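Local structure of putative polyketide synthase (Brevibacillus brevis, 5HU7) at residues A[12-17]-A[204-209]; A[54-59]-A[242-247]; A[77-82]-A[130-135]. The protein probably catalyses the dehydration of 3-hydroxyacyl chains carried on acyl carrier protein, as the dehydratase domain of a trans-AT polyketide synthase. One frame throughout, in Å; residues are numbered along the deposited sequence.

Interaction 1: A[12-17]-A[204-209]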
loop_
_atom_site.group_PDB
_atom_site.type_symbol
_atom_site.label_atom_id
_atom_site.label_comp_id
_atom_site.label_asym_id
_atom_site.label_seq_id
_atom_site.Cartn_x
_atom_site.Cartn_y
_atom_site.Cartn_z
ATOM N N LEU A 12 1.157 -1.454 7.686
ATOM C CA LEU A 12 2.261 -0.489 7.598
ATOM C C LEU A 12 2.553 0.180 8.938
ATOM O O LEU A 12 3.709 0.429 9.276
ATOM C CB LEU A 12 1.972 0.612 6.554
ATOM C CG LEU A 12 1.648 0.170 5.124
ATOM C CD1 LEU A 12 1.096 1.322 4.314
ATOM C CD2 LEU A 12 2.860 -0.414 4.447
ATOM N N HIS A 13 1.500 0.511 9.682
ATOM C CA HIS A 13 1.601 1.231 10.935
ATOM C C HIS A 13 0.308 0.965 11.734
ATOM O O HIS A 13 -0.723 0.696 11.109
ATOM C CB HIS A 13 1.756 2.721 10.558
ATOM C CG HIS A 13 1.738 3.700 11.684
ATOM N ND1 HIS A 13 0.541 4.124 12.252
ATOM C CD2 HIS A 13 2.759 4.337 12.290
ATOM C CE1 HIS A 13 0.881 4.980 13.199
ATOM N NE2 HIS A 13 2.208 5.128 13.271
ATOM N N PRO A 14 0.290 1.057 13.088
ATOM C CA PRO A 14 -0.968 0.808 13.824
ATOM C C PRO A 14 -2.194 1.583 13.313
ATOM O O PRO A 14 -3.307 1.076 13.354
ATOM C CB PRO A 14 -0.602 1.215 15.259
ATOM C CG PRO A 14 0.841 0.933 15.348
ATOM C CD PRO A 14 1.395 1.352 14.027
ATOM N N LEU A 15 -1.985 2.783 12.780
ATOM C CA LEU A 15 -3.065 3.606 12.274
ATOM C C LEU A 15 -3.159 3.639 10.761
ATOM O O LEU A 15 -4.117 4.215 10.282
ATOM C CB LEU A 15 -2.932 5.020 12.849
ATOM C CG LEU A 15 -2.993 5.132 14.371
ATOM C CD1 LEU A 15 -3.010 6.566 14.800
ATOM C CD2 LEU A 15 -4.221 4.446 14.916
ATOM N N LEU A 16 -2.192 3.068 10.011
ATOM C CA LEU A 16 -2.222 3.023 8.529
ATOM C C LEU A 16 -2.122 1.593 8.160
ATOM O O LEU A 16 -1.018 1.071 8.138
ATOM C CB LEU A 16 -1.010 3.680 7.866
ATOM C CG LEU A 16 -0.890 5.125 7.707
ATOM C CD1 LEU A 16 0.184 5.387 6.719
ATOM C CD2 LEU A 16 -2.199 5.769 7.261
ATOM N N HIS A 17 -3.211 0.960 7.823
ATOM C CA HIS A 17 -3.158 -0.471 7.555
ATOM C C HIS A 17 -2.694 -0.797 6.148
ATOM O O HIS A 17 -1.880 -1.702 5.973
ATOM C CB HIS A 17 -4.513 -1.115 7.893
ATOM C CG HIS A 17 -4.927 -0.849 9.308
ATOM N ND1 HIS A 17 -6.211 -1.100 9.746
ATOM C CD2 HIS A 17 -4.193 -0.389 10.350
ATOM C CE1 HIS A 17 -6.224 -0.749 11.022
ATOM N NE2 HIS A 17 -5.043 -0.267 11.408
ATOM N N GLU A 204 8.231 1.547 18.142
ATOM C CA GLU A 204 9.155 1.848 17.045
ATOM C C GLU A 204 8.431 2.539 15.884
ATOM O O GLU A 204 9.059 3.364 15.235
ATOM C CB GLU A 204 9.852 0.567 16.534
ATOM C CG GLU A 204 10.927 0.802 15.477
ATOM C CD GLU A 204 10.521 0.534 14.039
ATOM O OE1 GLU A 204 10.031 -0.583 13.751
ATOM O OE2 GLU A 204 10.750 1.421 13.187
ATOM N N GLN A 205 7.133 2.218 15.606
ATOM C CA GLN A 205 6.378 2.872 14.519
ATOM C C GLN A 205 5.750 4.215 14.948
ATOM O O GLN A 205 5.515 5.075 14.104
ATOM C CB GLN A 205 5.294 1.924 13.973
ATOM C CG GLN A 205 5.872 0.757 13.172
ATOM C CD GLN A 205 4.867 -0.348 12.947
ATOM O OE1 GLN A 205 4.222 -0.830 13.883
ATOM N NE2 GLN A 205 4.766 -0.841 11.720
ATOM N N LEU A 206 5.585 4.429 16.256
ATOM C CA LEU A 206 4.973 5.630 16.808
ATOM C C LEU A 206 5.919 6.780 17.150
ATOM O O LEU A 206 7.112 6.592 17.350
ATOM C CB LEU A 206 4.204 5.233 18.067
ATOM C CG LEU A 206 3.168 4.102 17.878
ATOM C CD1 LEU A 206 2.323 3.899 19.143
ATOM C CD2 LEU A 206 2.310 4.350 16.636
ATOM N N VAL A 207 5.376 7.985 17.115
ATOM C CA VAL A 207 6.011 9.204 17.579
ATOM C C VAL A 207 5.201 9.642 18.825
ATOM O O VAL A 207 5.772 9.809 19.907
ATOM C CB VAL A 207 6.091 10.292 16.471
ATOM C CG1 VAL A 207 6.404 11.675 17.044
ATOM C CG2 VAL A 207 7.135 9.902 15.427
ATOM N N PHE A 208 3.856 9.763 18.653
ATOM C CA PHE A 208 2.914 10.099 19.709
ATOM C C PHE A 208 2.466 8.840 20.399
ATOM O O PHE A 208 1.971 7.918 19.739
ATOM C CB PHE A 208 1.668 10.774 19.161
ATOM C CG PHE A 208 1.894 12.136 18.560
ATOM C CD1 PHE A 208 1.943 13.265 19.360
ATOM C CD2 PHE A 208 1.976 12.300 17.190
ATOM C CE1 PHE A 208 2.121 14.513 18.801
ATOM C CE2 PHE A 208 2.189 13.552 16.634
ATOM C CZ PHE A 208 2.255 14.643 17.439
ATOM N N HIS A 209 2.586 8.817 21.735
ATOM C CA HIS A 209 2.212 7.687 22.547
ATOM C C HIS A 209 0.674 7.634 22.581
ATOM O O HIS A 209 0.039 8.691 22.641
ATOM C CB HIS A 209 2.778 7.882 23.958
ATOM C CG HIS A 209 2.692 6.685 24.830
ATOM N ND1 HIS A 209 1.522 6.366 25.499
ATOM C CD2 HIS A 209 3.628 5.756 25.117
ATOM C CE1 HIS A 209 1.774 5.224 26.128
ATOM N NE2 HIS A 209 3.057 4.882 26.012
#
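His13 turns the CD2-NE2 edge of its imidazole to a backbone carbonyl: Gln205 O lies at this edge, near the ring plane, 3.4 Å from His13 CD2. His13 ND1 accepts a bond of 2.9 Å from Leu15 N, two residues on, at an N-H...N angle of 164°. NE2 is hydrogen-bonded to Glu57 OE2 of helix 52-65. CG is anti to the backbone N (chi1 174°), and the ring stays close to its own turn. Pro14 CD sits over one face, offset toward the rim. The side chain of Leu206 crosses that of His13 at about a right angle, with Leu206 CD2 3.5 Å from His13 NE2. Leu206 CD2 also touches Pro14 CG at 3.9 Å.

His13 to Leu16 form a type I turn. Leu12 and His13 both face Leu16, a classic beta bulge, just before strand 18-19. The partner segment links helix 200-203 to helix 212-227. The contact ties together two loops far apart in sequence, one from each of the two HotDog-family regions of the dehydratase. An alanine in place of His13 would probably leave Leu15 N without its side-chain acceptor, cost Glu57 OE2 one of its partners (Arg60 remains), and open a gap beside Leu206 CD2.

Gln205 extends its chain past His13 in the opposite direction. Its amide reaches the bulge. Gln205 NE2 comes within 3.0 Å of Leu12 O, and Gln205 OE1 lies 3.6 Å from Pro14 CD. Val207 N and Phe208 N are both bonded to Glu57 OE1, the second oxygen of the carboxylate that holds His13.

Interaction 2: A[54-59]-A[242-247]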
loop_
_atom_site.group_PDB
_atom_site.type_symbol
_atom_site.label_atom_id
_atom_site.label_comp_id
_atom_site.label_asym_id
_atom_site.label_seq_id
_atom_site.Cartn_x
_atom_site.Cartn_y
_atom_site.Cartn_z
ATOM N N ALA A 54 -4.407 10.804 17.743
ATOM C CA ALA A 54 -4.458 9.773 16.728
ATOM C C ALA A 54 -4.545 10.383 15.331
ATOM O O ALA A 54 -3.943 9.850 14.406
ATOM C CB ALA A 54 -5.613 8.842 16.978
ATOM N N TYR A 55 -5.191 11.572 15.200
ATOM C CA TYR A 55 -5.275 12.282 13.931
ATOM C C TYR A 55 -3.904 12.773 13.486
ATOM O O TYR A 55 -3.609 12.746 12.296
ATOM C CB TYR A 55 -6.195 13.506 14.060
ATOM C CG TYR A 55 -7.659 13.193 14.261
ATOM C CD1 TYR A 55 -8.467 12.815 13.187
ATOM C CD2 TYR A 55 -8.267 13.404 15.487
ATOM C CE1 TYR A 55 -9.849 12.659 13.341
ATOM C CE2 TYR A 55 -9.638 13.224 15.659
ATOM C CZ TYR A 55 -10.429 12.892 14.574
ATOM O OH TYR A 55 -11.776 12.749 14.729
ATOM N N LEU A 56 -3.070 13.232 14.430
ATOM C CA LEU A 56 -1.743 13.744 14.118
ATOM C C LEU A 56 -0.783 12.644 13.768
ATOM O O LEU A 56 0.002 12.766 12.828
ATOM C CB LEU A 56 -1.208 14.536 15.294
ATOM C CG LEU A 56 -2.059 15.733 15.767
ATOM C CD1 LEU A 56 -1.464 16.307 17.041
ATOM C CD2 LEU A 56 -2.162 16.777 14.712
ATOM N N GLU A 57 -0.822 11.582 14.551
ATOM C CA GLU A 57 -0.013 10.368 14.359
ATOM C C GLU A 57 -0.332 9.673 13.009
ATOM O O GLU A 57 0.592 9.295 12.299
ATOM C CB GLU A 57 -0.243 9.411 15.538
ATOM C CG GLU A 57 0.607 8.167 15.557
ATOM C CD GLU A 57 2.094 8.384 15.413
ATOM O OE1 GLU A 57 2.600 9.366 15.988
ATOM O OE2 GLU A 57 2.759 7.598 14.701
ATOM N N MET A 58 -1.626 9.559 12.654
ATOM C CA MET A 58 -2.073 8.973 11.379
ATOM C C MET A 58 -1.582 9.813 10.187
ATOM O O MET A 58 -1.031 9.277 9.243
ATOM C CB MET A 58 -3.603 8.836 11.334
ATOM C CG MET A 58 -4.079 7.882 10.274
ATOM S SD MET A 58 -5.865 7.876 9.947
ATOM C CE MET A 58 -6.450 7.366 11.377
ATOM N N ALA A 59 -1.773 11.127 10.249
ATOM C CA ALA A 59 -1.331 12.065 9.213
ATOM C C ALA A 59 0.182 12.039 9.020
ATOM O O ALA A 59 0.660 12.066 7.884
ATOM C CB ALA A 59 -1.760 13.460 9.594
ATOM N N PHE A 242 -10.391 20.011 17.374
ATOM C CA PHE A 242 -9.225 20.774 17.740
ATOM C C PHE A 242 -8.645 21.474 16.527
ATOM O O PHE A 242 -8.939 21.108 15.398
ATOM C CB PHE A 242 -8.150 19.896 18.405
ATOM C CG PHE A 242 -7.362 19.023 17.442
ATOM C CD1 PHE A 242 -6.213 19.506 16.810
ATOM C CD2 PHE A 242 -7.735 17.712 17.206
ATOM C CE1 PHE A 242 -5.426 18.666 16.026
ATOM C CE2 PHE A 242 -6.959 16.885 16.400
ATOM C CZ PHE A 242 -5.807 17.356 15.833
ATOM N N THR A 243 -7.817 22.490 16.793
ATOM C CA THR A 243 -7.015 23.207 15.815
ATOM C C THR A 243 -5.583 23.263 16.341
ATOM O O THR A 243 -5.371 23.290 17.558
ATOM C CB THR A 243 -7.542 24.627 15.520
ATOM O OG1 THR A 243 -7.577 25.369 16.728
ATOM C CG2 THR A 243 -8.906 24.622 14.843
ATOM N N LEU A 244 -4.603 23.271 15.432
ATOM C CA LEU A 244 -3.199 23.356 15.821
ATOM C C LEU A 244 -2.466 24.137 14.782
ATOM O O LEU A 244 -2.368 23.714 13.638
ATOM C CB LEU A 244 -2.652 21.934 16.003
ATOM C CG LEU A 244 -1.176 21.699 16.250
ATOM C CD1 LEU A 244 -0.728 22.316 17.469
ATOM C CD2 LEU A 244 -0.899 20.221 16.342
ATOM N N GLU A 245 -1.975 25.301 15.162
ATOM C CA GLU A 245 -1.267 26.159 14.232
ATOM C C GLU A 245 0.016 25.564 13.710
ATOM O O GLU A 245 0.272 25.679 12.525
ATOM C CB GLU A 245 -1.020 27.558 14.824
ATOM C CG GLU A 245 -2.127 28.549 14.503
ATOM C CD GLU A 245 -2.420 28.695 13.014
ATOM O OE1 GLU A 245 -1.535 29.190 12.275
ATOM O OE2 GLU A 245 -3.491 28.208 12.572
ATOM N N GLU A 246 0.814 24.939 14.566
ATOM C CA GLU A 246 2.077 24.371 14.148
ATOM C C GLU A 246 2.496 23.243 15.026
ATOM O O GLU A 246 2.281 23.293 16.230
ATOM C CB GLU A 246 3.171 25.460 14.141
ATOM C CG GLU A 246 4.419 25.102 13.354
ATOM C CD GLU A 246 5.439 26.225 13.343
ATOM O OE1 GLU A 246 6.193 26.350 14.337
ATOM O OE2 GLU A 246 5.459 27.000 12.355
ATOM N N LEU A 247 3.137 22.252 14.431
ATOM C CA LEU A 247 3.652 21.078 15.101
ATOM C C LEU A 247 4.976 20.776 14.459
ATOM O O LEU A 247 5.019 20.555 13.244
ATOM C CB LEU A 247 2.684 19.896 14.898
ATOM C CG LEU A 247 3.178 18.475 15.165
ATOM C CD1 LEU A 247 3.688 18.316 16.550
ATOM C CD2 LEU A 247 2.051 17.469 14.961
#
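The helical segment 54-59, with Tyr55 and Leu56 facing across, packs over strand 242-244, with Phe242 and Leu244 facing back. The two axes come within 11.6 Å and cross at -50°. The chain turns a corner at Glu245, where Glu245 and Glu246 form a classic beta bulge. The extra residue changes the alternation, so Leu247 points at the helix just as Phe242 and Leu244 do. Leu247 CA is 9.2 Å from Leu56 CA.

The contact is wholly apolar and buried. Leu56 is the central side chain, with CG anti to its carbonyl carbon (chi1 -58°) and both methyls directed at the strand. Leu56 CD2 reaches the rim of the Phe242 ring, near its plane, 3.9 Å from Phe242 CZ. Leu56 CD2 also lies 4.0 Å from Leu244 CD2. Leu56 CD1 is packed against the same Leu244 methyl and meets Leu247 CD2 at 4.2 Å. One leucine thus bridges three residues on both sides of the corner.

Phe242 holds CG between the backbone N and the carbonyl carbon (chi1 76°), the crowded position. Its ring meets the helix by the edge. Tyr55 CD2 lies in the plane of that ring, 3.8 Å from Phe242 CE2. The Tyr55 hydroxyl points away from Phe242, and OH is hydrogen-bonded to Leu88 N. The Tyr55 ring meets Phe50 edge-to-face.

Helix 52-65 is consistent with the central helix of a HotDog fold, wrapped by antiparallel strands. Strand 241-249 runs between strands 76-84 and 287-298. Val82 of the first touches Leu56, Phe242 and Leu244, while Met291 and Phe294 of the second cover Leu244.

Interaction 3: A[77-82]-A[130-135]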
loop_
_atom_site.group_PDB
_atom_site.type_symbol
_atom_site.label_atom_id
_atom_site.label_comp_id
_atom_site.label_asym_id
_atom_site.label_seq_id
_atom_site.Cartn_x
_atom_site.Cartn_y
_atom_site.Cartn_z
ATOM N N ILE A 77 9.806 17.016 10.413
ATOM C CA ILE A 77 8.494 17.264 9.858
ATOM C C ILE A 77 7.891 18.465 10.552
ATOM O O ILE A 77 8.020 18.594 11.766
ATOM C CB ILE A 77 7.582 16.026 10.050
ATOM C CG1 ILE A 77 7.974 14.919 9.062
ATOM C CG2 ILE A 77 6.094 16.389 9.898
ATOM C CD1 ILE A 77 7.388 13.569 9.376
ATOM N N ARG A 78 7.193 19.329 9.772
ATOM C CA ARG A 78 6.420 20.438 10.313
ATOM C C ARG A 78 5.008 20.305 9.766
ATOM O O ARG A 78 4.828 20.305 8.553
ATOM C CB ARG A 78 6.980 21.800 9.947
ATOM C CG ARG A 78 6.161 22.950 10.579
ATOM C CD ARG A 78 6.530 24.323 10.085
ATOM N NE ARG A 78 7.882 24.676 10.507
ATOM C CZ ARG A 78 8.954 24.765 9.724
ATOM N NH1 ARG A 78 8.855 24.562 8.419
ATOM N NH2 ARG A 78 10.133 25.069 10.242
ATOM N N MET A 79 4.016 20.178 10.645
ATOM C CA MET A 79 2.616 20.185 10.250
ATOM C C MET A 79 2.082 21.561 10.648
ATOM O O MET A 79 2.400 22.025 11.715
ATOM C CB MET A 79 1.821 19.077 10.895
ATOM C CG MET A 79 2.441 17.709 10.711
ATOM S SD MET A 79 1.546 16.349 11.540
ATOM C CE MET A 79 -0.004 16.593 10.932
ATOM N N SER A 80 1.354 22.239 9.766
ATOM C CA SER A 80 0.839 23.596 9.983
ATOM C C SER A 80 -0.649 23.641 9.661
ATOM O O SER A 80 -1.091 22.878 8.818
ATOM C CB SER A 80 1.539 24.574 9.040
ATOM O OG SER A 80 2.900 24.726 9.373
ATOM N N HIS A 81 -1.385 24.565 10.290
ATOM C CA HIS A 81 -2.803 24.822 10.018
ATOM C C HIS A 81 -3.671 23.581 10.105
ATOM O O HIS A 81 -4.510 23.347 9.249
ATOM C CB HIS A 81 -2.960 25.494 8.651
ATOM C CG HIS A 81 -2.088 26.691 8.473
ATOM N ND1 HIS A 81 -2.146 27.759 9.348
ATOM C CD2 HIS A 81 -1.131 26.936 7.542
ATOM C CE1 HIS A 81 -1.253 28.637 8.907
ATOM N NE2 HIS A 81 -0.601 28.173 7.835
ATOM N N VAL A 82 -3.430 22.765 11.113
ATOM C CA VAL A 82 -4.180 21.526 11.333
ATOM C C VAL A 82 -5.541 21.854 11.951
ATOM O O VAL A 82 -5.639 22.686 12.852
ATOM C CB VAL A 82 -3.389 20.521 12.200
ATOM C CG1 VAL A 82 -4.213 19.275 12.479
ATOM C CG2 VAL A 82 -2.045 20.156 11.554
ATOM N N GLY A 130 -4.633 19.288 7.084
ATOM C CA GLY A 130 -3.506 20.129 7.421
ATOM C C GLY A 130 -2.433 20.103 6.366
ATOM O O GLY A 130 -2.547 19.376 5.382
ATOM N N MET A 131 -1.421 20.941 6.539
ATOM C CA MET A 131 -0.291 21.043 5.617
ATOM C C MET A 131 0.915 20.428 6.259
ATOM O O MET A 131 1.034 20.483 7.482
ATOM C CB MET A 131 0.006 22.506 5.299
ATOM C CG MET A 131 -1.189 23.263 4.739
ATOM S SD MET A 131 -1.635 22.705 3.089
ATOM C CE MET A 131 -3.416 22.534 3.249
ATOM N N VAL A 132 1.816 19.865 5.442
ATOM C CA VAL A 132 3.066 19.266 5.913
ATOM C C VAL A 132 4.282 19.660 5.088
ATOM O O VAL A 132 4.204 19.677 3.875
ATOM C CB VAL A 132 2.952 17.735 6.024
ATOM C CG1 VAL A 132 4.285 17.110 6.446
ATOM C CG2 VAL A 132 1.854 17.376 7.000
ATOM N N GLU A 133 5.420 19.942 5.778
ATOM C CA GLU A 133 6.732 20.212 5.179
ATOM C C GLU A 133 7.772 19.312 5.797
ATOM O O GLU A 133 7.720 18.977 6.989
ATOM C CB GLU A 133 7.201 21.643 5.403
ATOM C CG GLU A 133 6.247 22.700 4.867
ATOM C CD GLU A 133 6.551 24.061 5.441
ATOM O OE1 GLU A 133 7.185 24.889 4.745
ATOM O OE2 GLU A 133 6.228 24.264 6.630
ATOM N N PHE A 134 8.732 18.956 4.982
ATOM C CA PHE A 134 9.922 18.189 5.320
ATOM C C PHE A 134 11.025 19.170 5.385
ATOM O O PHE A 134 11.231 19.920 4.443
ATOM C CB PHE A 134 10.232 17.182 4.228
ATOM C CG PHE A 134 9.138 16.157 4.119
ATOM C CD1 PHE A 134 8.943 15.216 5.125
ATOM C CD2 PHE A 134 8.347 16.090 2.993
ATOM C CE1 PHE A 134 7.940 14.264 5.019
ATOM C CE2 PHE A 134 7.342 15.142 2.890
ATOM C CZ PHE A 134 7.136 14.245 3.910
ATOM N N THR A 135 11.696 19.234 6.508
ATOM C CA THR A 135 12.748 20.197 6.714
ATOM C C THR A 135 13.794 19.661 7.661
ATOM O O THR A 135 13.502 18.781 8.462
ATOM C CB THR A 135 12.106 21.513 7.229
ATOM O OG1 THR A 135 13.092 22.559 7.226
ATOM C CG2 THR A 135 11.464 21.361 8.603
HETATM O O HOH W 1 3.962 22.928 7.667
#
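Arg78 and Glu133 face each other as an antiparallel hydrogen-bonded pair, and their side chains lie side by side, pointing the same way. Arg78 CB begins 4.2 Å from Glu133 OE2. CG keeps the same separation, and Arg78 CD closes to 3.5 Å from Glu133 OE2. The chain bends at chi3 (-67°), which places NE; this atom makes a salt bridge with Glu248 of strand 241-249 and a long, weak ion pair with Glu246. At the tip, Arg78 NH1 donates to Glu133 OE2 over 3.2 Å, at 162°. The oxygen lies near the guanidinium plane but is itself met from above the carboxylate plane. NH1 also touches Thr135 CG2.

A water donates to Glu133 OE2 at 2.8 Å and to Arg78 O, and accepts from Ser80 OG at 2.7 Å. Backbone bonds join Arg78 with Glu133 and Ser80 with Met131, both ways. On the other face, Met79 CG packs on Val132 CG2 at 3.8 Å, and Ile77 touches Val132 and Phe134. At Gly130 a CB would clash with Val82 CG2.

The face of Arg78, Ser80 and Glu133 is largely polar, though Met131 shares it; the face of Ile77, Met79 and Val132 is apolar and turned to helix 52-65. Glu133 on one neighbouring strand and Glu248 on the other pair with one guanidinium, which probably balances its charge and restricts its rotation.

In the fold
The segments come along the chain in the order 12-17, 54-59, 77-82, 130-135, 204-209, 242-247. Interactions 1 and 2 alternate in sequence, and both link the two HotDog-family regions; interaction 3 falls between their halves. The centres of interactions 1 and 2 are about 14 Å apart, joined by Glu57 of helix 52-65, which faces the two loops while Leu56 faces the strand. The centres of interactions 2 and 3 are about 9 Å apart, and they share neighbouring strands 76-84 and 241-249, bonded through Met79 N to Leu247 O. Interactions 1 and 3, with centres about 18 Å apart, do not touch. Helix 52-65 thus connects the loops to the strands, consistent with a double HotDog dehydratase.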